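Local coordinates for protein putative oxidoreductase (Bacteroides fragilis NCTC 9343, PDB 3EOF) that binds flavin mononucleotide and, as a member of the flavin-dependent nitroreductase family, probably acts as an oxidoreductase, though its substrate is not established, at residues S45-R50 / D143-P148; Q65-E70 / T156-Y161; T116-A121 / L126-L131. One frame throughout, in Å; residues are numbered along the deposited sequence.

Overall arrangement
From the N terminus, 45-50 comes first as an outer strand of the chain's antiparallel sheet, and 65-70 follows with the short helix 67-70. Neither finds its partner at once. The first loop to close is the shortest: contact 3 ties helix 100-123 to strand 127-131 across four residues. Next, 143-148 returns to close contact 1, joining helix 138-145 to strand 44-49, and 156-161 then closes contact 2, joining helix 67-70 to strand 151-160. Contacts 1 and 2 therefore cross along the chain, while contact 3 nests inside both. All three reach one sheet. Contacts 2 and 3 touch through neighbouring strands and share the flavin, whereas contact 1 lies about 15 Å from contact 2, centre to centre.

Contact 1. Residues S45-R50 / D143-P148; sequences SVVVTR and DALHLP
S45 OG, two residues ahead of the V47 that meets L145, has several partners: it is hydrogen-bonded to D80 OD2 and to H179 NE2 of the second subunit, with a weak bond to R83 NH1. Beyond this polar start the contact becomes almost wholly apolar, a worked example of a strand covered by the last part of helix 138-145 and the residues after it. V47 points at the facing segment and offers it both methyls. L145 CD1 settles into the fork of the valine, 3.9 Å from V47 CB and nearly as close to each methyl. The second branch of the leucine, CD2, leans along the strand toward T49, stopping 4.2 Å from T49 OG1. On the other flank V47 CG2 meets L147 CD2 at 4.0 Å. With V47 CG1 anti to the backbone N (chi1 -178°), both methyls touch L145, and CG2 also reaches L147. Two leucines can press on one valine because the chain bends between them: H146 leaves the helical conformation with positive phi (57°) and keeps its own side chain at the exposed surface. Such packing of 143-148 against strand 44-49 belongs to the alpha-beta core of the nitroreductase fold, whose dimer is built in here as well, since V46 to V48 pair in a parallel ladder with a strand of the second subunit.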
loop_
_atom_site.group_PDB
_atom_site.type_symbol
_atom_site.label_atom_id
_atom_site.label_comp_id
_atom_site.label_asym_id
_atom_site.label_seq_id
_atom_site.Cartn_x
_atom_site.Cartn_y
_atom_site.Cartn_z
ATOM N N SER A 45 -1.396 11.349 6.392
ATOM C CA SER A 45 -2.441 12.297 6.662
ATOM C C SER A 45 -3.451 12.013 5.580
ATOM O O SER A 45 -3.111 11.499 4.533
ATOM C CB SER A 45 -1.956 13.736 6.557
ATOM O OG SER A 45 -1.214 14.063 7.710
ATOM N N VAL A 46 -4.692 12.350 5.867
ATOM C CA VAL A 46 -5.804 12.191 4.958
ATOM C C VAL A 46 -6.465 13.551 4.799
ATOM O O VAL A 46 -7.001 14.138 5.781
ATOM C CB VAL A 46 -6.863 11.185 5.515
ATOM C CG1 VAL A 46 -7.997 10.948 4.444
ATOM C CG2 VAL A 46 -6.205 9.855 5.970
ATOM N N VAL A 47 -6.436 14.082 3.577
ATOM C CA VAL A 47 -7.169 15.275 3.287
ATOM C C VAL A 47 -8.563 14.848 2.819
ATOM O O VAL A 47 -8.714 14.071 1.859
ATOM C CB VAL A 47 -6.495 16.166 2.232
ATOM C CG1 VAL A 47 -7.312 17.389 2.051
ATOM C CG2 VAL A 47 -5.096 16.526 2.676
ATOM N N VAL A 48 -9.573 15.351 3.525
ATOM C CA VAL A 48 -10.995 15.107 3.246
ATOM C C VAL A 48 -11.541 16.318 2.480
ATOM O O VAL A 48 -11.538 17.424 2.993
ATOM C CB VAL A 48 -11.809 14.905 4.544
ATOM C CG1 VAL A 48 -13.320 14.727 4.234
ATOM C CG2 VAL A 48 -11.231 13.697 5.365
ATOM N N THR A 49 -11.938 16.069 1.224
ATOM C CA THR A 49 -12.548 17.013 0.311
ATOM C C THR A 49 -14.049 16.752 0.096
ATOM O O THR A 49 -14.447 15.763 -0.471
ATOM C CB THR A 49 -11.828 16.940 -1.007
ATOM O OG1 THR A 49 -10.451 17.265 -0.758
ATOM C CG2 THR A 49 -12.459 17.843 -2.068
ATOM N N ARG A 50 -14.868 17.671 0.575
ATOM C CA ARG A 50 -16.320 17.587 0.466
ATOM C C ARG A 50 -16.896 18.771 -0.322
ATOM O O ARG A 50 -17.898 18.625 -0.993
ATOM C CB ARG A 50 -16.939 17.579 1.862
ATOM C CG ARG A 50 -16.680 16.350 2.688
ATOM C CD ARG A 50 -17.338 16.591 4.001
ATOM N NE ARG A 50 -17.388 15.459 4.908
ATOM C CZ ARG A 50 -18.315 14.513 4.889
ATOM N NH1 ARG A 50 -19.243 14.492 3.940
ATOM N NH2 ARG A 50 -18.270 13.545 5.792
ATOM N N ASP A 143 -0.328 21.491 -4.720
ATOM C CA ASP A 143 -0.720 22.848 -4.759
ATOM C C ASP A 143 -2.174 22.981 -4.277
ATOM O O ASP A 143 -2.505 23.872 -3.479
ATOM C CB ASP A 143 -0.613 23.388 -6.204
ATOM C CG ASP A 143 0.806 23.390 -6.736
ATOM O OD1 ASP A 143 1.754 23.336 -5.935
ATOM O OD2 ASP A 143 0.975 23.488 -7.981
ATOM N N ALA A 144 -3.045 22.081 -4.719
ATOM C CA ALA A 144 -4.476 22.196 -4.393
ATOM C C ALA A 144 -4.765 22.054 -2.914
ATOM O O ALA A 144 -5.546 22.854 -2.361
ATOM C CB ALA A 144 -5.314 21.199 -5.219
ATOM N N LEU A 145 -4.102 21.085 -2.282
ATOM C CA LEU A 145 -4.354 20.753 -0.880
ATOM C C LEU A 145 -3.341 21.382 0.059
ATOM O O LEU A 145 -3.384 21.157 1.265
ATOM C CB LEU A 145 -4.389 19.240 -0.692
ATOM C CG LEU A 145 -5.316 18.491 -1.662
ATOM C CD1 LEU A 145 -5.299 17.021 -1.394
ATOM C CD2 LEU A 145 -6.743 19.068 -1.613
ATOM N N HIS A 146 -2.436 22.177 -0.502
ATOM C CA HIS A 146 -1.429 22.840 0.301
ATOM C C HIS A 146 -0.573 21.881 1.139
ATOM O O HIS A 146 -0.305 22.130 2.311
ATOM C CB HIS A 146 -2.099 23.895 1.205
ATOM C CG HIS A 146 -2.902 24.892 0.438
ATOM N ND1 HIS A 146 -4.272 24.986 0.540
ATOM C CD2 HIS A 146 -2.531 25.796 -0.500
ATOM C CE1 HIS A 146 -4.707 25.933 -0.274
ATOM N NE2 HIS A 146 -3.669 26.441 -0.916
ATOM N N LEU A 147 -0.102 20.821 0.495
ATOM C CA LEU A 147 0.716 19.801 1.137
ATOM C C LEU A 147 2.140 20.348 1.188
ATOM O O LEU A 147 2.733 20.708 0.150
ATOM C CB LEU A 147 0.656 18.489 0.358
ATOM C CG LEU A 147 -0.754 17.970 0.067
ATOM C CD1 LEU A 147 -0.556 16.694 -0.724
ATOM C CD2 LEU A 147 -1.535 17.760 1.353
ATOM N N PRO A 148 2.646 20.530 2.391
ATOM C CA PRO A 148 3.953 21.069 2.580
ATOM C C PRO A 148 5.081 20.011 2.485
ATOM O O PRO A 148 4.839 18.857 2.132
ATOM C CB PRO A 148 3.849 21.668 3.999
ATOM C CG PRO A 148 2.936 20.855 4.690
ATOM C CD PRO A 148 1.990 20.254 3.689
#

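Contact 2. Residues Q65-E70 / T156-Y161; sequences QPMVKE and TVTVGY. With FMN (flavin mononucleotide), chain C.
M67, modelled as selenomethionine, packs its base on T158 and sends its far end to the flavin: M67 CB lies 3.5 Å from T158 OG1, while M67 CE comes within 3.6 Å of FMN O2. The chain manages both by bending at chi2 and chi3 (82° and 72°), so that it starts toward the strand and then leads off from it. Beside it the extended side chain of Q65 pairs with N3 and O4 of the flavin through both ends of its amide. FMN N3 donates to Q65 OE1 at 2.7 Å, and Q65 NE2 returns a longer bond to FMN O4 at 3.2 Å. This two-way pairing, donor to acceptor and acceptor to donor, fixes the rotation of the amide, and H62 O takes a further hydrogen bond from NE2. In the nitroreductase fold the flavin sits where two subunits meet, and T37 N of the second subunit also bonds it here. Behind the first shell, T158 CG2 lies against the backbone of M67 and V68, 3.6 Å from M67 O and 4.0 Å from V68 N. T158 OG1 sits between its own backbone N and carbonyl carbon (chi1 60°), an orientation that turns it to M67 while its hydroxyl is hydrogen-bonded to Y15 OH. Farther out, V68 rests on L58 and L131, and R13, itself bonded to the flavin, touches M67.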
loop_
_atom_site.group_PDB
_atom_site.type_symbol
_atom_site.label_atom_id
_atom_site.label_comp_id
_atom_site.label_asym_id
_atom_site.label_seq_id
_atom_site.Cartn_x
_atom_site.Cartn_y
_atom_site.Cartn_z
ATOM N N GLN A 65 -11.863 12.945 -14.269
ATOM C CA GLN A 65 -12.617 11.716 -14.137
ATOM C C GLN A 65 -13.783 12.147 -13.323
ATOM O O GLN A 65 -13.601 12.856 -12.337
ATOM C CB GLN A 65 -11.834 10.646 -13.427
ATOM C CG GLN A 65 -10.602 10.220 -14.166
ATOM C CD GLN A 65 -9.892 9.116 -13.458
ATOM O OE1 GLN A 65 -10.331 7.977 -13.534
ATOM N NE2 GLN A 65 -8.794 9.436 -12.762
ATOM N N PRO A 66 -14.991 11.751 -13.737
ATOM C CA PRO A 66 -16.215 12.271 -13.129
ATOM C C PRO A 66 -16.422 12.045 -11.660
ATOM O O PRO A 66 -17.068 12.854 -11.033
ATOM C CB PRO A 66 -17.334 11.643 -13.977
ATOM C CG PRO A 66 -16.689 10.481 -14.688
ATOM C CD PRO A 66 -15.262 10.812 -14.842
HETATM N N MSE A 67 -15.807 11.007 -11.115
HETATM C CA MSE A 67 -15.989 10.607 -9.726
HETATM C C MSE A 67 -15.520 11.647 -8.733
HETATM O O MSE A 67 -15.988 11.668 -7.602
HETATM C CB MSE A 67 -15.237 9.292 -9.419
HETATM C CG MSE A 67 -15.642 8.060 -10.212
HETATM SE SE MSE A 67 -14.851 7.891 -11.974
HETATM C CE MSE A 67 -13.045 7.456 -11.481
ATOM N N VAL A 68 -14.549 12.470 -9.131
ATOM C CA VAL A 68 -14.077 13.529 -8.243
ATOM C C VAL A 68 -15.188 14.536 -7.887
ATOM O O VAL A 68 -15.259 15.007 -6.757
ATOM C CB VAL A 68 -12.877 14.325 -8.823
ATOM C CG1 VAL A 68 -12.477 15.417 -7.835
ATOM C CG2 VAL A 68 -11.681 13.400 -9.112
ATOM N N LYS A 69 -16.004 14.925 -8.866
ATOM C CA LYS A 69 -17.077 15.884 -8.603
ATOM C C LYS A 69 -18.338 15.180 -8.139
ATOM O O LYS A 69 -19.078 15.712 -7.327
ATOM C CB LYS A 69 -17.377 16.728 -9.837
ATOM C CG LYS A 69 -16.291 17.727 -10.249
ATOM C CD LYS A 69 -16.744 18.462 -11.537
ATOM C CE LYS A 69 -15.620 19.226 -12.244
ATOM N NZ LYS A 69 -16.035 19.826 -13.589
ATOM N N GLU A 70 -18.561 13.966 -8.622
ATOM C CA GLU A 70 -19.762 13.250 -8.321
ATOM C C GLU A 70 -19.799 12.600 -6.952
ATOM O O GLU A 70 -20.871 12.465 -6.382
ATOM C CB GLU A 70 -20.034 12.255 -9.432
ATOM C CG GLU A 70 -20.333 12.992 -10.721
ATOM C CD GLU A 70 -20.594 12.092 -11.907
ATOM O OE1 GLU A 70 -20.818 10.849 -11.709
ATOM O OE2 GLU A 70 -20.576 12.669 -13.039
ATOM N N THR A 156 -5.818 8.600 -4.058
ATOM C CA THR A 156 -7.055 9.305 -3.823
ATOM C C THR A 156 -8.175 8.341 -4.027
ATOM O O THR A 156 -8.124 7.540 -4.946
ATOM C CB THR A 156 -7.222 10.472 -4.807
ATOM O OG1 THR A 156 -6.051 11.291 -4.702
ATOM C CG2 THR A 156 -8.497 11.299 -4.446
ATOM N N VAL A 157 -9.162 8.402 -3.136
ATOM C CA VAL A 157 -10.317 7.551 -3.195
ATOM C C VAL A 157 -11.569 8.390 -3.169
ATOM O O VAL A 157 -11.772 9.205 -2.266
ATOM C CB VAL A 157 -10.315 6.605 -2.011
ATOM C CG1 VAL A 157 -11.597 5.777 -1.892
ATOM C CG2 VAL A 157 -9.095 5.706 -2.092
ATOM N N THR A 158 -12.411 8.176 -4.174
ATOM C CA THR A 158 -13.752 8.774 -4.258
ATOM C C THR A 158 -14.679 7.752 -3.563
ATOM O O THR A 158 -14.569 6.554 -3.789
ATOM C CB THR A 158 -14.100 9.077 -5.703
ATOM O OG1 THR A 158 -14.087 7.864 -6.473
ATOM C CG2 THR A 158 -13.035 10.104 -6.280
ATOM N N VAL A 159 -15.516 8.249 -2.663
ATOM C CA VAL A 159 -16.377 7.441 -1.815
ATOM C C VAL A 159 -17.803 7.992 -1.864
ATOM O O VAL A 159 -18.015 9.227 -1.838
ATOM C CB VAL A 159 -16.049 7.583 -0.269
ATOM C CG1 VAL A 159 -16.470 6.329 0.463
ATOM C CG2 VAL A 159 -14.631 7.922 -0.006
ATOM N N GLY A 160 -18.776 7.078 -1.896
ATOM C CA GLY A 160 -20.173 7.457 -1.904
ATOM C C GLY A 160 -21.031 6.247 -1.787
ATOM O O GLY A 160 -20.531 5.137 -1.783
ATOM N N TYR A 161 -22.329 6.455 -1.641
ATOM C CA TYR A 161 -23.259 5.347 -1.657
ATOM C C TYR A 161 -23.414 4.997 -3.124
ATOM O O TYR A 161 -23.501 5.886 -3.941
ATOM C CB TYR A 161 -24.581 5.740 -1.044
ATOM C CG TYR A 161 -24.468 5.897 0.423
ATOM C CD1 TYR A 161 -24.108 7.113 0.988
ATOM C CD2 TYR A 161 -24.710 4.825 1.256
ATOM C CE1 TYR A 161 -24.025 7.256 2.333
ATOM C CE2 TYR A 161 -24.644 4.963 2.595
ATOM C CZ TYR A 161 -24.296 6.179 3.137
ATOM O OH TYR A 161 -24.227 6.286 4.498
HETATM N N1 FMN C . -10.305 3.329 -11.705
HETATM C C2 FMN C . -10.608 4.425 -12.520
HETATM O O2 FMN C . -11.707 4.511 -13.091
HETATM N N3 FMN C . -9.669 5.435 -12.741
HETATM C C4 FMN C . -8.384 5.411 -12.162
HETATM O O4 FMN C . -7.730 6.515 -12.039
HETATM C C4A FMN C . -8.091 4.272 -11.349
HETATM N N5 FMN C . -6.844 4.169 -10.748
HETATM C C5A FMN C . -6.523 3.112 -9.910
HETATM C C6 FMN C . -5.245 3.108 -9.333
HETATM C C7 FMN C . -4.848 2.079 -8.498
HETATM C C7M FMN C . -3.456 2.128 -7.937
HETATM C C8 FMN C . -5.728 1.031 -8.239
HETATM C C8M FMN C . -5.374 0.065 -7.157
HETATM C C9 FMN C . -7.018 1.027 -8.816
HETATM C C9A FMN C . -7.449 2.072 -9.672
HETATM N N10 FMN C . -8.722 2.141 -10.294
HETATM C C10 FMN C . -9.038 3.234 -11.121
HETATM C "C1'" FMN C . -9.755 1.024 -10.167
HETATM C "C2'" FMN C . -9.320 -0.150 -11.033
HETATM O "O2'" FMN C . -9.492 0.218 -12.408
HETATM C "C3'" FMN C . -10.032 -1.429 -10.640
HETATM O "O3'" FMN C . -9.671 -1.885 -9.323
HETATM C "C4'" FMN C . -9.775 -2.572 -11.632
HETATM O "O4'" FMN C . -10.400 -2.310 -12.873
HETATM C "C5'" FMN C . -10.410 -3.835 -11.124
HETATM O "O5'" FMN C . -11.769 -3.471 -10.876
HETATM P P FMN C . -12.509 -3.835 -9.469
HETATM O O1P FMN C . -11.853 -3.075 -8.296
HETATM O O2P FMN C . -12.361 -5.317 -9.238
HETATM O O3P FMN C . -13.990 -3.527 -9.732
#

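Contact 3. Residues T116-A121 / L126-L131; sequences TFCTLA and LGICYL. With FMN (flavin mononucleotide), chain C.
A121 and L126 meet where the helix and the residue leading into strand 127-131 come nearest. The short axes of 116-121 and 127-131, 8.2 Å apart at their closest, run nearly antiparallel at 154° and set the frame of the packing. At this end the hold is light: L126 N donates to A121 O at 3.0 Å, with an N-H...acceptor angle of 156° and the donor lifted out of the carbonyl plane, but the side chains stand farther off, A121 CB lying 4.1 Å from L126 CD1.

One turn back along the helix the packing is dense, with C118 set against both I128 and Y130. C118 SG reaches I128 CD1 at 3.8 Å. I128 holds CG1 between its backbone N and carbonyl carbon (chi1 68°), and this puts CG1 and CD1 against the cysteine while CG2 takes the methyl of A121. Y130 meets the helix through its hydroxyl end, C118 SG lying 3.6 Å from Y130 OH. The same sulfur stands 4.2 Å from the centroid of the Y130 ring in an oblique sulfur-aromatic contact, while Y130 OH is hydrogen-bonded to Q115 OE1, one turn further back on the helix. T116 and L120 belong to a different face of the helix and pack on V6 of the second subunit.

Beyond the strand lies the flavin. Y130 O stands over one face of the isoalloxazine, 3.0 Å from FMN C4A, and C129 SG approaches over the same face at 3.6 Å from FMN N1. I128 and Y130 thus pack on C118 while the backbone of the same strand faces the cofactor, and the partly negative oxygen over C4A, next to N5, may bear on the polarity around that part of the ring.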
loop_
_atom_site.group_PDB
_atom_site.type_symbol
_atom_site.label_atom_id
_atom_site.label_comp_id
_atom_site.label_asym_id
_atom_site.label_seq_id
_atom_site.Cartn_x
_atom_site.Cartn_y
_atom_site.Cartn_z
ATOM N N THR A 116 -7.477 -0.268 4.172
ATOM C CA THR A 116 -8.273 -0.678 5.346
ATOM C C THR A 116 -9.553 0.137 5.277
ATOM O O THR A 116 -10.642 -0.394 5.394
ATOM C CB THR A 116 -7.532 -0.512 6.692
ATOM O OG1 THR A 116 -6.295 -1.238 6.652
ATOM C CG2 THR A 116 -8.367 -1.057 7.826
ATOM N N PHE A 117 -9.421 1.427 5.016
ATOM C CA PHE A 117 -10.587 2.292 4.857
ATOM C C PHE A 117 -11.525 1.791 3.775
ATOM O O PHE A 117 -12.709 1.637 4.042
ATOM C CB PHE A 117 -10.186 3.737 4.528
ATOM C CG PHE A 117 -11.346 4.577 4.129
ATOM C CD1 PHE A 117 -12.192 5.108 5.086
ATOM C CD2 PHE A 117 -11.635 4.788 2.776
ATOM C CE1 PHE A 117 -13.323 5.837 4.695
ATOM C CE2 PHE A 117 -12.752 5.494 2.387
ATOM C CZ PHE A 117 -13.591 6.029 3.333
ATOM N N CYS A 118 -11.005 1.574 2.557
ATOM C CA CYS A 118 -11.832 1.089 1.431
ATOM C C CYS A 118 -12.620 -0.177 1.775
ATOM O O CYS A 118 -13.771 -0.297 1.432
ATOM C CB CYS A 118 -11.013 0.878 0.191
ATOM S SG CYS A 118 -10.516 2.441 -0.519
ATOM N N THR A 119 -11.979 -1.110 2.450
ATOM C CA THR A 119 -12.614 -2.337 2.918
ATOM C C THR A 119 -13.717 -2.105 3.950
ATOM O O THR A 119 -14.782 -2.764 3.943
ATOM C CB THR A 119 -11.538 -3.237 3.525
ATOM O OG1 THR A 119 -10.531 -3.474 2.532
ATOM C CG2 THR A 119 -12.105 -4.534 3.984
ATOM N N LEU A 120 -13.456 -1.195 4.871
ATOM C CA LEU A 120 -14.424 -0.829 5.900
ATOM C C LEU A 120 -15.584 -0.061 5.268
ATOM O O LEU A 120 -16.726 -0.289 5.608
ATOM C CB LEU A 120 -13.763 -0.021 7.013
ATOM C CG LEU A 120 -12.835 -0.827 7.932
ATOM C CD1 LEU A 120 -12.051 0.124 8.805
ATOM C CD2 LEU A 120 -13.558 -1.833 8.805
ATOM N N ALA A 121 -15.269 0.832 4.340
ATOM C CA ALA A 121 -16.253 1.615 3.628
ATOM C C ALA A 121 -17.189 0.693 2.856
ATOM O O ALA A 121 -18.404 0.760 2.972
ATOM C CB ALA A 121 -15.536 2.632 2.696
ATOM N N LEU A 126 -20.784 1.418 1.289
ATOM C CA LEU A 126 -20.340 2.466 0.349
ATOM C C LEU A 126 -19.584 1.863 -0.852
ATOM O O LEU A 126 -19.234 0.688 -0.876
ATOM C CB LEU A 126 -19.472 3.474 1.074
ATOM C CG LEU A 126 -20.054 4.261 2.249
ATOM C CD1 LEU A 126 -18.951 4.773 3.207
ATOM C CD2 LEU A 126 -20.926 5.401 1.788
ATOM N N GLY A 127 -19.391 2.672 -1.890
ATOM C CA GLY A 127 -18.635 2.252 -3.048
ATOM C C GLY A 127 -17.452 3.203 -3.126
ATOM O O GLY A 127 -17.553 4.380 -2.832
ATOM N N ILE A 128 -16.318 2.674 -3.513
ATOM C CA ILE A 128 -15.099 3.430 -3.608
ATOM C C ILE A 128 -14.458 3.197 -4.994
ATOM O O ILE A 128 -14.772 2.258 -5.710
ATOM C CB ILE A 128 -14.095 3.023 -2.476
ATOM C CG1 ILE A 128 -13.576 1.594 -2.677
ATOM C CG2 ILE A 128 -14.746 3.154 -1.032
ATOM C CD1 ILE A 128 -12.405 1.417 -3.647
ATOM N N CYS A 129 -13.533 4.079 -5.322
ATOM C CA CYS A 129 -12.748 4.012 -6.533
ATOM C C CYS A 129 -11.438 4.718 -6.238
ATOM O O CYS A 129 -11.426 5.832 -5.713
ATOM C CB CYS A 129 -13.440 4.708 -7.693
ATOM S SG CYS A 129 -12.539 4.544 -9.227
ATOM N N TYR A 130 -10.326 4.063 -6.528
ATOM C CA TYR A 130 -9.039 4.683 -6.358
ATOM C C TYR A 130 -8.780 5.473 -7.614
ATOM O O TYR A 130 -9.222 5.066 -8.676
ATOM C CB TYR A 130 -7.956 3.634 -6.233
ATOM C CG TYR A 130 -7.835 2.939 -4.862
ATOM C CD1 TYR A 130 -6.986 3.443 -3.900
ATOM C CD2 TYR A 130 -8.487 1.776 -4.583
ATOM C CE1 TYR A 130 -6.797 2.802 -2.678
ATOM C CE2 TYR A 130 -8.317 1.129 -3.338
ATOM C CZ TYR A 130 -7.438 1.681 -2.395
ATOM O OH TYR A 130 -7.203 1.133 -1.139
ATOM N N LEU A 131 -8.082 6.594 -7.487
ATOM C CA LEU A 131 -7.654 7.364 -8.645
ATOM C C LEU A 131 -6.095 7.231 -8.673
ATOM O O LEU A 131 -5.338 7.664 -7.711
ATOM C CB LEU A 131 -8.132 8.818 -8.604
ATOM C CG LEU A 131 -9.582 9.118 -8.183
ATOM C CD1 LEU A 131 -9.726 10.613 -7.884
ATOM C CD2 LEU A 131 -10.633 8.622 -9.207
HETATM N N1 FMN C . -10.305 3.329 -11.705
HETATM C C2 FMN C . -10.608 4.425 -12.520
HETATM O O2 FMN C . -11.707 4.511 -13.091
HETATM N N3 FMN C . -9.669 5.435 -12.741
HETATM C C4 FMN C . -8.384 5.411 -12.162
HETATM O O4 FMN C . -7.730 6.515 -12.039
HETATM C C4A FMN C . -8.091 4.272 -11.349
HETATM N N5 FMN C . -6.844 4.169 -10.748
HETATM C C5A FMN C . -6.523 3.112 -9.910
HETATM C C6 FMN C . -5.245 3.108 -9.333
HETATM C C7 FMN C . -4.848 2.079 -8.498
HETATM C C7M FMN C . -3.456 2.128 -7.937
HETATM C C8 FMN C . -5.728 1.031 -8.239
HETATM C C8M FMN C . -5.374 0.065 -7.157
HETATM C C9 FMN C . -7.018 1.027 -8.816
HETATM C C9A FMN C . -7.449 2.072 -9.672
HETATM N N10 FMN C . -8.722 2.141 -10.294
HETATM C C10 FMN C . -9.038 3.234 -11.121
HETATM C "C1'" FMN C . -9.755 1.024 -10.167
HETATM C "C2'" FMN C . -9.320 -0.150 -11.033
HETATM O "O2'" FMN C . -9.492 0.218 -12.408
HETATM C "C3'" FMN C . -10.032 -1.429 -10.640
HETATM O "O3'" FMN C . -9.671 -1.885 -9.323
HETATM C "C4'" FMN C . -9.775 -2.572 -11.632
HETATM O "O4'" FMN C . -10.400 -2.310 -12.873
HETATM C "C5'" FMN C . -10.410 -3.835 -11.124
HETATM O "O5'" FMN C . -11.769 -3.471 -10.876
HETATM P P FMN C . -12.509 -3.835 -9.469
HETATM O O1P FMN C . -11.853 -3.075 -8.296
HETATM O O2P FMN C . -12.361 -5.317 -9.238
HETATM O O3P FMN C . -13.990 -3.527 -9.732
#